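Local coordinates for uncharacterized protein DR_0571 (PDB 3C4N) that is of uncharacterised function but binds ADP and is probably an FAD-dependent oxidoreductase with a Rossmann-type nucleotide-binding domain, at residues A52-Q57 / G108-G113; P83-A88 / R121-L126; T268-L271 / L276-R279; G369-L374 / Q392-S397. All coordinates share one frame; numbering follows the deposited sequence.

Contact 1: residues A52-Q57 / G108-G113; sequences AFYLRQ and GALGSG
The first helix of the nucleotide-binding domain, 46-58, meets the Schellman-capped end of helix 96-107 here, and L110 is the residue that fills the join. A109, with positive phi, closes that cap: L110 N returns to Q105 O and A109 N to L106 O. S112 then bonds back from OG to A109 O at 3.0 Å, nearly in line with the carbonyl bond, and K114 N reaches the same hydroxyl. L110 emerges from this turn and meets two aromatic residues with different atoms. F53 has its CG anti to the backbone N (chi1 170°), which swings the ring out to L110; F53 CE2 lies 3.7 Å from L110 CB, and L110 CD1 is 4.1 Å from F53 CD2. Y54 comes in roughly at right angles, its OH 3.3 Å from L110 CD2, while the polar need of that hydroxyl is met by Q105 NE2. An alanine in place of F53 would remove the ring and would probably open a gap beside L110 CB and CD1, letting the leucine shift. Helix 46-58 also carries M47, which binds ADP, and follows strand 36-42 across a GxGxxG-like turn, consistent with the first strand-turn-helix unit of a Rossmann-type fold.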
loop_
_atom_site.group_PDB
_atom_site.type_symbol
_atom_site.label_atom_id
_atom_site.label_comp_id
_atom_site.label_asym_id
_atom_site.label_seq_id
_atom_site.Cartn_x
_atom_site.Cartn_y
_atom_site.Cartn_z
ATOM N N ALA A 52 11.228 2.204 -7.880
ATOM C CA ALA A 52 11.212 1.724 -6.492
ATOM C C ALA A 52 11.413 0.214 -6.466
ATOM O O ALA A 52 12.071 -0.318 -5.573
ATOM C CB ALA A 52 9.903 2.093 -5.803
ATOM N N PHE A 53 10.852 -0.470 -7.457
ATOM C CA PHE A 53 11.007 -1.914 -7.542
ATOM C C PHE A 53 12.481 -2.279 -7.794
ATOM O O PHE A 53 13.060 -3.075 -7.054
ATOM C CB PHE A 53 10.128 -2.472 -8.656
ATOM C CG PHE A 53 10.400 -3.903 -8.969
ATOM C CD1 PHE A 53 10.151 -4.893 -8.031
ATOM C CD2 PHE A 53 10.917 -4.264 -10.205
ATOM C CE1 PHE A 53 10.415 -6.238 -8.319
ATOM C CE2 PHE A 53 11.187 -5.599 -10.508
ATOM C CZ PHE A 53 10.935 -6.590 -9.563
ATOM N N TYR A 54 13.091 -1.674 -8.812
ATOM C CA TYR A 54 14.479 -1.975 -9.135
ATOM C C TYR A 54 15.427 -1.607 -7.995
ATOM O O TYR A 54 16.431 -2.282 -7.781
ATOM C CB TYR A 54 14.915 -1.265 -10.419
ATOM C CG TYR A 54 14.196 -1.741 -11.655
ATOM C CD1 TYR A 54 14.170 -3.096 -11.995
ATOM C CD2 TYR A 54 13.539 -0.839 -12.486
ATOM C CE1 TYR A 54 13.501 -3.539 -13.138
ATOM C CE2 TYR A 54 12.871 -1.263 -13.625
ATOM C CZ TYR A 54 12.849 -2.608 -13.954
ATOM O OH TYR A 54 12.172 -3.015 -15.090
ATOM N N LEU A 55 15.114 -0.543 -7.262
ATOM C CA LEU A 55 15.958 -0.159 -6.147
ATOM C C LEU A 55 15.852 -1.170 -5.009
ATOM O O LEU A 55 16.831 -1.411 -4.300
ATOM C CB LEU A 55 15.602 1.239 -5.643
ATOM C CG LEU A 55 16.169 2.362 -6.512
ATOM C CD1 LEU A 55 15.529 3.690 -6.108
ATOM C CD2 LEU A 55 17.696 2.412 -6.347
ATOM N N ARG A 56 14.679 -1.774 -4.836
ATOM C CA ARG A 56 14.505 -2.762 -3.770
ATOM C C ARG A 56 15.320 -4.012 -4.060
ATOM O O ARG A 56 15.733 -4.715 -3.140
ATOM C CB ARG A 56 13.031 -3.162 -3.592
ATOM C CG ARG A 56 12.117 -2.052 -3.068
ATOM C CD ARG A 56 12.660 -1.425 -1.801
ATOM N NE ARG A 56 12.848 -2.399 -0.732
ATOM C CZ ARG A 56 13.537 -2.151 0.376
ATOM N NH1 ARG A 56 14.104 -0.969 0.559
ATOM N NH2 ARG A 56 13.664 -3.079 1.310
ATOM N N GLN A 57 15.547 -4.296 -5.337
ATOM C CA GLN A 57 16.329 -5.470 -5.687
ATOM C C GLN A 57 17.815 -5.161 -5.819
ATOM O O GLN A 57 18.656 -6.024 -5.561
ATOM C CB GLN A 57 15.796 -6.100 -6.971
ATOM C CG GLN A 57 14.404 -6.651 -6.797
ATOM C CD GLN A 57 13.982 -7.527 -7.946
ATOM O OE1 GLN A 57 14.158 -7.163 -9.110
ATOM N NE2 GLN A 57 13.412 -8.689 -7.630
ATOM N N GLY A 108 8.930 -10.834 -19.519
ATOM C CA GLY A 108 9.343 -11.612 -18.366
ATOM C C GLY A 108 8.712 -11.108 -17.080
ATOM O O GLY A 108 9.075 -11.542 -15.985
ATOM N N ALA A 109 7.763 -10.183 -17.218
ATOM C CA ALA A 109 7.069 -9.596 -16.073
ATOM C C ALA A 109 8.042 -9.069 -15.002
ATOM O O ALA A 109 7.797 -9.224 -13.809
ATOM C CB ALA A 109 6.117 -10.633 -15.464
ATOM N N LEU A 110 9.144 -8.459 -15.445
ATOM C CA LEU A 110 10.170 -7.897 -14.552
ATOM C C LEU A 110 10.937 -8.992 -13.828
ATOM O O LEU A 110 11.688 -8.715 -12.895
ATOM C CB LEU A 110 9.528 -6.967 -13.510
ATOM C CG LEU A 110 8.618 -5.857 -14.053
ATOM C CD1 LEU A 110 7.915 -5.118 -12.920
ATOM C CD2 LEU A 110 9.454 -4.917 -14.884
ATOM N N GLY A 111 10.731 -10.234 -14.253
ATOM C CA GLY A 111 11.401 -11.358 -13.624
ATOM C C GLY A 111 10.930 -11.598 -12.201
ATOM O O GLY A 111 11.716 -11.992 -11.343
ATOM N N SER A 112 9.640 -11.380 -11.950
ATOM C CA SER A 112 9.080 -11.552 -10.612
ATOM C C SER A 112 8.216 -12.797 -10.489
ATOM O O SER A 112 7.488 -12.952 -9.510
ATOM C CB SER A 112 8.217 -10.348 -10.259
ATOM O OG SER A 112 7.073 -10.333 -11.097
ATOM N N GLY A 113 8.286 -13.673 -11.481
ATOM C CA GLY A 113 7.478 -14.871 -11.448
ATOM C C GLY A 113 5.997 -14.531 -11.422
ATOM O O GLY A 113 5.159 -15.403 -11.211
#

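Contact 2: residues P83-A88 / R121-L126; sequences PGVWTA and RPLLHL
T87 OG1 is held by two groups, the carboxylate oxygen OD2 of D163 and the backbone N of Q89, while L123 CD1 lies against the side of the same side chain. OG1 stands trans to the backbone N (chi1 177°), which puts it where D163, which also receives A88 N on OD2, and Q89 can bond it, with the leucine methyl still beside it. Across the contact one methyl does the work. L123 CD1 approaches T87 CB to 3.6 Å, T87 OG1 to 3.7 Å and T87 CG2 to 3.8 Å. The same methyl meets V85 CG1 at 3.7 Å, so it sits in the notch made by two residues, V85 and T87, whose side chains leave the chain on the same side; seen from L123 CD1, V85 CG1 and T87 CB lie about 73° apart. Both partners meet the leucine side chain at roughly a right angle. No hydrogen bond joins the two segments, and their closest CA atoms, those of T87 and L123, are 7.2 Å apart, too far for paired strands. Strands 85-86 and 118-127 instead both pair antiparallel with strand 167-169: W86 bonds through its backbone to L167 and R121 to A166, and R121 NE also reaches T168 OG1. V270 and R272 of strand 270-273 pack against L123 as well. What crosses between the segments is van der Waals packing of a leucine methyl on V85 and on T87, whose hydroxyl is bonded elsewhere.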
loop_
_atom_site.group_PDB
_atom_site.type_symbol
_atom_site.label_atom_id
_atom_site.label_comp_id
_atom_site.label_asym_id
_atom_site.label_seq_id
_atom_site.Cartn_x
_atom_site.Cartn_y
_atom_site.Cartn_z
ATOM N N PRO A 83 -1.581 3.889 -23.714
ATOM C CA PRO A 83 -1.981 2.726 -24.504
ATOM C C PRO A 83 -1.119 1.485 -24.331
ATOM O O PRO A 83 -1.528 0.392 -24.715
ATOM C CB PRO A 83 -1.979 3.262 -25.934
ATOM C CG PRO A 83 -0.977 4.349 -25.898
ATOM C CD PRO A 83 -1.280 5.032 -24.591
ATOM N N GLY A 84 0.064 1.637 -23.751
ATOM C CA GLY A 84 0.941 0.483 -23.570
ATOM C C GLY A 84 1.336 -0.217 -24.869
ATOM O O GLY A 84 1.151 -1.426 -25.027
ATOM N N VAL A 85 1.885 0.543 -25.810
ATOM C CA VAL A 85 2.310 -0.028 -27.080
ATOM C C VAL A 85 3.828 -0.054 -27.212
ATOM O O VAL A 85 4.467 0.992 -27.231
ATOM C CB VAL A 85 1.786 0.779 -28.281
ATOM C CG1 VAL A 85 2.268 0.143 -29.572
ATOM C CG2 VAL A 85 0.274 0.838 -28.254
ATOM N N TRP A 86 4.409 -1.244 -27.289
ATOM C CA TRP A 86 5.846 -1.337 -27.464
ATOM C C TRP A 86 6.053 -1.560 -28.951
ATOM O O TRP A 86 5.593 -2.563 -29.511
ATOM C CB TRP A 86 6.439 -2.517 -26.708
ATOM C CG TRP A 86 7.944 -2.491 -26.689
ATOM C CD1 TRP A 86 8.739 -2.049 -25.675
ATOM C CD2 TRP A 86 8.835 -2.900 -27.743
ATOM N NE1 TRP A 86 10.066 -2.156 -26.027
ATOM C CE2 TRP A 86 10.149 -2.675 -27.293
ATOM C CE3 TRP A 86 8.647 -3.432 -29.022
ATOM C CZ2 TRP A 86 11.276 -2.968 -28.079
ATOM C CZ3 TRP A 86 9.770 -3.722 -29.807
ATOM C CH2 TRP A 86 11.063 -3.487 -29.330
ATOM N N THR A 87 6.738 -0.625 -29.597
ATOM C CA THR A 87 6.990 -0.757 -31.028
ATOM C C THR A 87 8.365 -0.264 -31.420
ATOM O O THR A 87 8.804 0.786 -30.959
ATOM C CB THR A 87 5.953 0.019 -31.861
ATOM O OG1 THR A 87 6.291 -0.100 -33.242
ATOM C CG2 THR A 87 5.931 1.491 -31.473
ATOM N N ALA A 88 9.029 -1.012 -32.291
ATOM C CA ALA A 88 10.362 -0.642 -32.757
ATOM C C ALA A 88 10.331 0.700 -33.478
ATOM O O ALA A 88 11.380 1.273 -33.771
ATOM C CB ALA A 88 10.913 -1.724 -33.686
ATOM N N ARG A 121 1.216 -8.114 -31.041
ATOM C CA ARG A 121 0.284 -7.436 -31.910
ATOM C C ARG A 121 1.061 -6.550 -32.863
ATOM O O ARG A 121 1.650 -5.560 -32.453
ATOM C CB ARG A 121 -0.664 -6.601 -31.044
ATOM C CG ARG A 121 -1.960 -6.195 -31.689
ATOM C CD ARG A 121 -2.644 -5.142 -30.838
ATOM N NE ARG A 121 -3.161 -5.650 -29.572
ATOM C CZ ARG A 121 -4.204 -6.464 -29.461
ATOM N NH1 ARG A 121 -4.615 -6.866 -28.261
ATOM N NH2 ARG A 121 -4.834 -6.883 -30.549
ATOM N N PRO A 122 1.088 -6.902 -34.152
ATOM C CA PRO A 122 1.815 -6.096 -35.136
ATOM C C PRO A 122 1.248 -4.682 -35.217
ATOM O O PRO A 122 0.054 -4.467 -34.976
ATOM C CB PRO A 122 1.613 -6.875 -36.432
ATOM C CG PRO A 122 0.264 -7.477 -36.239
ATOM C CD PRO A 122 0.361 -7.991 -34.816
ATOM N N LEU A 123 2.114 -3.729 -35.559
ATOM C CA LEU A 123 1.729 -2.325 -35.671
ATOM C C LEU A 123 1.960 -1.834 -37.094
ATOM O O LEU A 123 3.028 -2.051 -37.656
ATOM C CB LEU A 123 2.538 -1.487 -34.676
ATOM C CG LEU A 123 2.224 0.002 -34.558
ATOM C CD1 LEU A 123 2.677 0.526 -33.209
ATOM C CD2 LEU A 123 2.914 0.753 -35.681
ATOM N N LEU A 124 0.955 -1.186 -37.683
ATOM C CA LEU A 124 1.089 -0.686 -39.050
ATOM C C LEU A 124 1.054 0.833 -39.109
ATOM O O LEU A 124 0.136 1.445 -38.576
ATOM C CB LEU A 124 -0.030 -1.228 -39.947
ATOM C CG LEU A 124 -0.332 -2.726 -39.977
ATOM C CD1 LEU A 124 -1.344 -2.984 -41.077
ATOM C CD2 LEU A 124 0.909 -3.524 -40.237
ATOM N N HIS A 125 2.056 1.435 -39.750
ATOM C CA HIS A 125 2.131 2.893 -39.922
ATOM C C HIS A 125 1.656 3.217 -41.350
ATOM O O HIS A 125 2.468 3.398 -42.261
ATOM C CB HIS A 125 3.576 3.379 -39.737
ATOM C CG HIS A 125 3.748 4.864 -39.874
ATOM N ND1 HIS A 125 2.802 5.677 -40.465
ATOM C CD2 HIS A 125 4.773 5.677 -39.521
ATOM C CE1 HIS A 125 3.239 6.925 -40.470
ATOM N NE2 HIS A 125 4.432 6.952 -39.905
ATOM N N LEU A 126 0.337 3.278 -41.531
ATOM C CA LEU A 126 -0.277 3.568 -42.831
ATOM C C LEU A 126 0.287 4.823 -43.499
ATOM O O LEU A 126 0.447 5.866 -42.862
ATOM C CB LEU A 126 -1.792 3.714 -42.670
ATOM C CG LEU A 126 -2.475 2.528 -41.986
ATOM C CD1 LEU A 126 -3.865 2.944 -41.512
ATOM C CD2 LEU A 126 -2.543 1.349 -42.949
#

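Contact 3: residues T268-L271 / L276-R279; sequences TPVL and LTLR
L271 and L278 are joined by two backbone hydrogen bonds. L278 N gives the shorter one to L271 O, at 2.7 Å and 170° at the hydrogen; L271 N returns the other to L278 O at 3.2 Å and 172°. Both are nearly straight at the hydrogen, although each donor is tilted out of the acceptor's carbonyl plane. T277 CA also approaches L271 O in a CA-H...O contact of 3.3 Å. The two leucines point to the same face of the sheet, with their CB atoms 4.3 Å apart. On the other face the methyls of V270 and T277 meet, V270 CG1 to T277 CG2 at 3.6 Å; each of these methyls stands anti to its own backbone N, which brings them together. The antiparallel hydrogen-bonded pair of L271 and L278 belongs to the beta hairpin of strands 270-273 and 276-281. Farther out, each strand of the hairpin is held by another neighbour: V270 exchanges backbone bonds with P122 and L124 of strand 118-127, a parallel neighbour, whereas T277 and R279 bond through their backbones to V288 and T286 of strand 284-288. L271 packs on L124, A148 and L151, and T277 OG1 has a weak hydrogen bond from R272 NE.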
loop_
_atom_site.group_PDB
_atom_site.type_symbol
_atom_site.label_atom_id
_atom_site.label_comp_id
_atom_site.label_asym_id
_atom_site.label_seq_id
_atom_site.Cartn_x
_atom_site.Cartn_y
_atom_site.Cartn_z
ATOM N N THR A 268 -6.019 -8.083 -33.491
ATOM C CA THR A 268 -6.103 -7.045 -34.511
ATOM C C THR A 268 -4.953 -6.082 -34.245
ATOM O O THR A 268 -4.808 -5.548 -33.144
ATOM C CB THR A 268 -7.466 -6.291 -34.480
ATOM O OG1 THR A 268 -7.380 -5.117 -35.297
ATOM C CG2 THR A 268 -7.837 -5.889 -33.081
ATOM N N PRO A 269 -4.110 -5.863 -35.257
ATOM C CA PRO A 269 -2.947 -4.973 -35.161
ATOM C C PRO A 269 -3.210 -3.520 -34.766
ATOM O O PRO A 269 -4.314 -3.002 -34.930
ATOM C CB PRO A 269 -2.296 -5.106 -36.542
ATOM C CG PRO A 269 -3.443 -5.461 -37.441
ATOM C CD PRO A 269 -4.255 -6.416 -36.616
ATOM N N VAL A 270 -2.182 -2.887 -34.205
ATOM C CA VAL A 270 -2.260 -1.487 -33.812
ATOM C C VAL A 270 -2.080 -0.726 -35.123
ATOM O O VAL A 270 -1.279 -1.127 -35.968
ATOM C CB VAL A 270 -1.109 -1.097 -32.836
ATOM C CG1 VAL A 270 -1.160 0.385 -32.523
ATOM C CG2 VAL A 270 -1.217 -1.904 -31.550
ATOM N N LEU A 271 -2.829 0.354 -35.304
ATOM C CA LEU A 271 -2.741 1.142 -36.527
ATOM C C LEU A 271 -2.389 2.576 -36.195
ATOM O O LEU A 271 -2.789 3.097 -35.153
ATOM C CB LEU A 271 -4.078 1.112 -37.268
ATOM C CG LEU A 271 -4.594 -0.276 -37.666
ATOM C CD1 LEU A 271 -6.109 -0.214 -37.871
ATOM C CD2 LEU A 271 -3.884 -0.749 -38.925
ATOM N N LEU A 276 -1.598 9.718 -35.535
ATOM C CA LEU A 276 -2.639 9.247 -34.647
ATOM C C LEU A 276 -2.555 7.725 -34.510
ATOM O O LEU A 276 -2.101 7.043 -35.426
ATOM C CB LEU A 276 -4.008 9.678 -35.176
ATOM C CG LEU A 276 -5.267 9.134 -34.492
ATOM C CD1 LEU A 276 -6.401 10.116 -34.695
ATOM C CD2 LEU A 276 -5.611 7.773 -35.056
ATOM N N THR A 277 -2.969 7.188 -33.362
ATOM C CA THR A 277 -2.912 5.740 -33.161
ATOM C C THR A 277 -4.266 5.113 -32.792
ATOM O O THR A 277 -5.047 5.694 -32.052
ATOM C CB THR A 277 -1.885 5.370 -32.051
ATOM O OG1 THR A 277 -0.602 5.908 -32.383
ATOM C CG2 THR A 277 -1.756 3.872 -31.904
ATOM N N LEU A 278 -4.538 3.928 -33.327
ATOM C CA LEU A 278 -5.759 3.219 -32.999
ATOM C C LEU A 278 -5.328 1.958 -32.253
ATOM O O LEU A 278 -4.842 0.989 -32.849
ATOM C CB LEU A 278 -6.556 2.891 -34.264
ATOM C CG LEU A 278 -7.154 4.133 -34.959
ATOM C CD1 LEU A 278 -7.909 3.746 -36.240
ATOM C CD2 LEU A 278 -8.104 4.840 -33.987
ATOM N N ARG A 279 -5.482 2.007 -30.929
ATOM C CA ARG A 279 -5.099 0.919 -30.040
ATOM C C ARG A 279 -6.273 0.018 -29.723
ATOM O O ARG A 279 -7.148 0.373 -28.925
ATOM C CB ARG A 279 -4.521 1.491 -28.736
ATOM C CG ARG A 279 -4.542 0.547 -27.505
ATOM C CD ARG A 279 -3.564 -0.621 -27.607
ATOM N NE ARG A 279 -3.067 -1.056 -26.288
ATOM C CZ ARG A 279 -3.505 -2.112 -25.601
ATOM N NH1 ARG A 279 -4.468 -2.884 -26.087
ATOM N NH2 ARG A 279 -2.979 -2.396 -24.421
#

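Contact 4: residues G369-L374 / Q392-S397; sequences GLHLLL and QRVSAS. Unlike the reference sequence in segment 392-397: S397 (reference Gly).
H371 reaches from strand 370-374 to helix 379-398, and V394 and R393 receive it. Its CB leaves the strand toward the helix, and CG is trans to the carbonyl carbon (chi1 -59°), with the ring turned so that one face lies against V394. From CG the ring divides. On the ND1 branch, ND1 is 4.1 Å from V394 CG2, and at the next atom CE1 comes nearest to that methyl, at 3.9 Å. V394 CG2 stands 4.2 Å from the ring centroid and 25° off the normal, displaced toward the rim, which makes this a CH-pi contact. On the other branch CD2 lies 4.2 Å from R393 NH1, at the edge of the guanidinium and near its plane, while the approach to the imidazole ring is oblique. At the far end NE2 is 4.3 Å from the same NH1, beyond hydrogen-bonding distance. R393 meets its main polar partner elsewhere, through the salt bridge of NE to E389 OE2. The strand itself is bonded to strand 227-230, where H371 pairs with I228 and V230, and V394 also touches L55 of helix 46-58. Helix 379-398 packs on strands 370-374, 227-230 and 362-367 of the mixed sheet, beside helix 46-58, with E365 of strand 362-367 next to H371.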
loop_
_atom_site.group_PDB
_atom_site.type_symbol
_atom_site.label_atom_id
_atom_site.label_comp_id
_atom_site.label_asym_id
_atom_site.label_seq_id
_atom_site.Cartn_x
_atom_site.Cartn_y
_atom_site.Cartn_z
ATOM N N GLY A 369 22.101 14.161 -4.797
ATOM C CA GLY A 369 21.074 13.274 -4.283
ATOM C C GLY A 369 19.661 13.507 -4.793
ATOM O O GLY A 369 18.734 12.807 -4.383
ATOM N N LEU A 370 19.498 14.483 -5.685
ATOM C CA LEU A 370 18.190 14.810 -6.247
ATOM C C LEU A 370 18.069 14.430 -7.727
ATOM O O LEU A 370 18.777 14.983 -8.574
ATOM C CB LEU A 370 17.902 16.305 -6.089
ATOM C CG LEU A 370 16.494 16.729 -6.493
ATOM C CD1 LEU A 370 15.497 16.109 -5.511
ATOM C CD2 LEU A 370 16.372 18.238 -6.469
ATOM N N HIS A 371 17.170 13.493 -8.031
ATOM C CA HIS A 371 16.962 13.039 -9.406
ATOM C C HIS A 371 15.565 13.299 -9.929
ATOM O O HIS A 371 14.582 13.129 -9.209
ATOM C CB HIS A 371 17.234 11.541 -9.535
ATOM C CG HIS A 371 18.623 11.155 -9.149
ATOM N ND1 HIS A 371 18.970 10.837 -7.854
ATOM C CD2 HIS A 371 19.765 11.097 -9.871
ATOM C CE1 HIS A 371 20.268 10.599 -7.795
ATOM N NE2 HIS A 371 20.775 10.751 -9.004
ATOM N N LEU A 372 15.485 13.708 -11.189
ATOM C CA LEU A 372 14.201 13.954 -11.831
ATOM C C LEU A 372 13.987 12.884 -12.907
ATOM O O LEU A 372 14.692 12.855 -13.914
ATOM C CB LEU A 372 14.172 15.357 -12.448
ATOM C CG LEU A 372 12.975 15.691 -13.351
ATOM C CD1 LEU A 372 11.672 15.619 -12.568
ATOM C CD2 LEU A 372 13.165 17.082 -13.923
ATOM N N LEU A 373 13.012 12.008 -12.671
ATOM C CA LEU A 373 12.672 10.906 -13.569
ATOM C C LEU A 373 11.521 11.300 -14.471
ATOM O O LEU A 373 10.451 11.672 -13.996
ATOM C CB LEU A 373 12.262 9.675 -12.748
ATOM C CG LEU A 373 11.881 8.355 -13.439
ATOM C CD1 LEU A 373 12.961 7.973 -14.440
ATOM C CD2 LEU A 373 11.712 7.252 -12.392
ATOM N N LEU A 374 11.743 11.214 -15.772
ATOM C CA LEU A 374 10.710 11.553 -16.732
ATOM C C LEU A 374 10.422 10.356 -17.625
ATOM O O LEU A 374 11.343 9.654 -18.062
ATOM C CB LEU A 374 11.158 12.749 -17.580
ATOM C CG LEU A 374 10.661 14.156 -17.215
ATOM C CD1 LEU A 374 10.506 14.299 -15.731
ATOM C CD2 LEU A 374 11.614 15.206 -17.778
ATOM N N GLN A 392 20.254 1.749 -10.864
ATOM C CA GLN A 392 21.642 1.297 -10.840
ATOM C C GLN A 392 22.551 2.406 -10.321
ATOM O O GLN A 392 23.312 2.199 -9.377
ATOM C CB GLN A 392 22.092 0.864 -12.244
ATOM C CG GLN A 392 21.564 -0.508 -12.677
ATOM C CD GLN A 392 21.909 -0.876 -14.134
ATOM O OE1 GLN A 392 21.487 -0.193 -15.076
ATOM N NE2 GLN A 392 22.664 -1.969 -14.318
ATOM N N ARG A 393 22.456 3.587 -10.922
ATOM C CA ARG A 393 23.289 4.710 -10.508
ATOM C C ARG A 393 23.079 5.113 -9.050
ATOM O O ARG A 393 24.045 5.361 -8.333
ATOM C CB ARG A 393 23.068 5.910 -11.444
ATOM C CG ARG A 393 23.605 5.652 -12.860
ATOM C CD ARG A 393 23.614 6.885 -13.773
ATOM N NE ARG A 393 22.281 7.278 -14.219
ATOM C CZ ARG A 393 21.570 8.253 -13.667
ATOM N NH1 ARG A 393 22.081 8.930 -12.644
ATOM N NH2 ARG A 393 20.361 8.548 -14.141
ATOM N N VAL A 394 21.830 5.160 -8.603
ATOM C CA VAL A 394 21.541 5.539 -7.224
ATOM C C VAL A 394 22.117 4.502 -6.266
ATOM O O VAL A 394 22.690 4.829 -5.220
ATOM C CB VAL A 394 20.016 5.653 -6.993
ATOM C CG1 VAL A 394 19.717 5.863 -5.508
ATOM C CG2 VAL A 394 19.463 6.808 -7.798
ATOM N N SER A 395 21.962 3.241 -6.645
ATOM C CA SER A 395 22.453 2.134 -5.843
ATOM C C SER A 395 23.989 2.172 -5.721
ATOM O O SER A 395 24.539 1.937 -4.647
ATOM C CB SER A 395 21.978 0.822 -6.471
ATOM O OG SER A 395 22.472 -0.301 -5.773
ATOM N N ALA A 396 24.676 2.482 -6.819
ATOM C CA ALA A 396 26.133 2.562 -6.819
ATOM C C ALA A 396 26.653 3.688 -5.921
ATOM O O ALA A 396 27.526 3.462 -5.082
ATOM C CB ALA A 396 26.649 2.752 -8.244
ATOM N N SER A 397 26.124 4.899 -6.089
ATOM C CA SER A 397 26.579 6.026 -5.274
ATOM C C SER A 397 26.320 5.803 -3.782
ATOM O O SER A 397 26.907 6.481 -2.936
ATOM C CB SER A 397 25.956 7.352 -5.754
ATOM O OG SER A 397 24.586 7.232 -6.075
#

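How the contacts relate
All four contacts are buried; R393 in contact 4 is the more exposed exception. Contacts 1 and 4 belong to the nucleotide-binding half and touch where L55 CD2 lies 4.0 Å from V394 CB, so helix 46-58 serves both; their centres are about 17 Å apart. Contacts 2 and 3 share the other sheet, centres about 7 Å apart, and are joined by R279 NE to P83 O at 2.6 Å. Contacts 3 and 4 lie on opposite sides of the chain's centre. Main-chain hydrogen bonds cross only in contact 3; contact 2 is aliphatic, contact 1 aromatic on leucine, and contact 4 imidazole on valine.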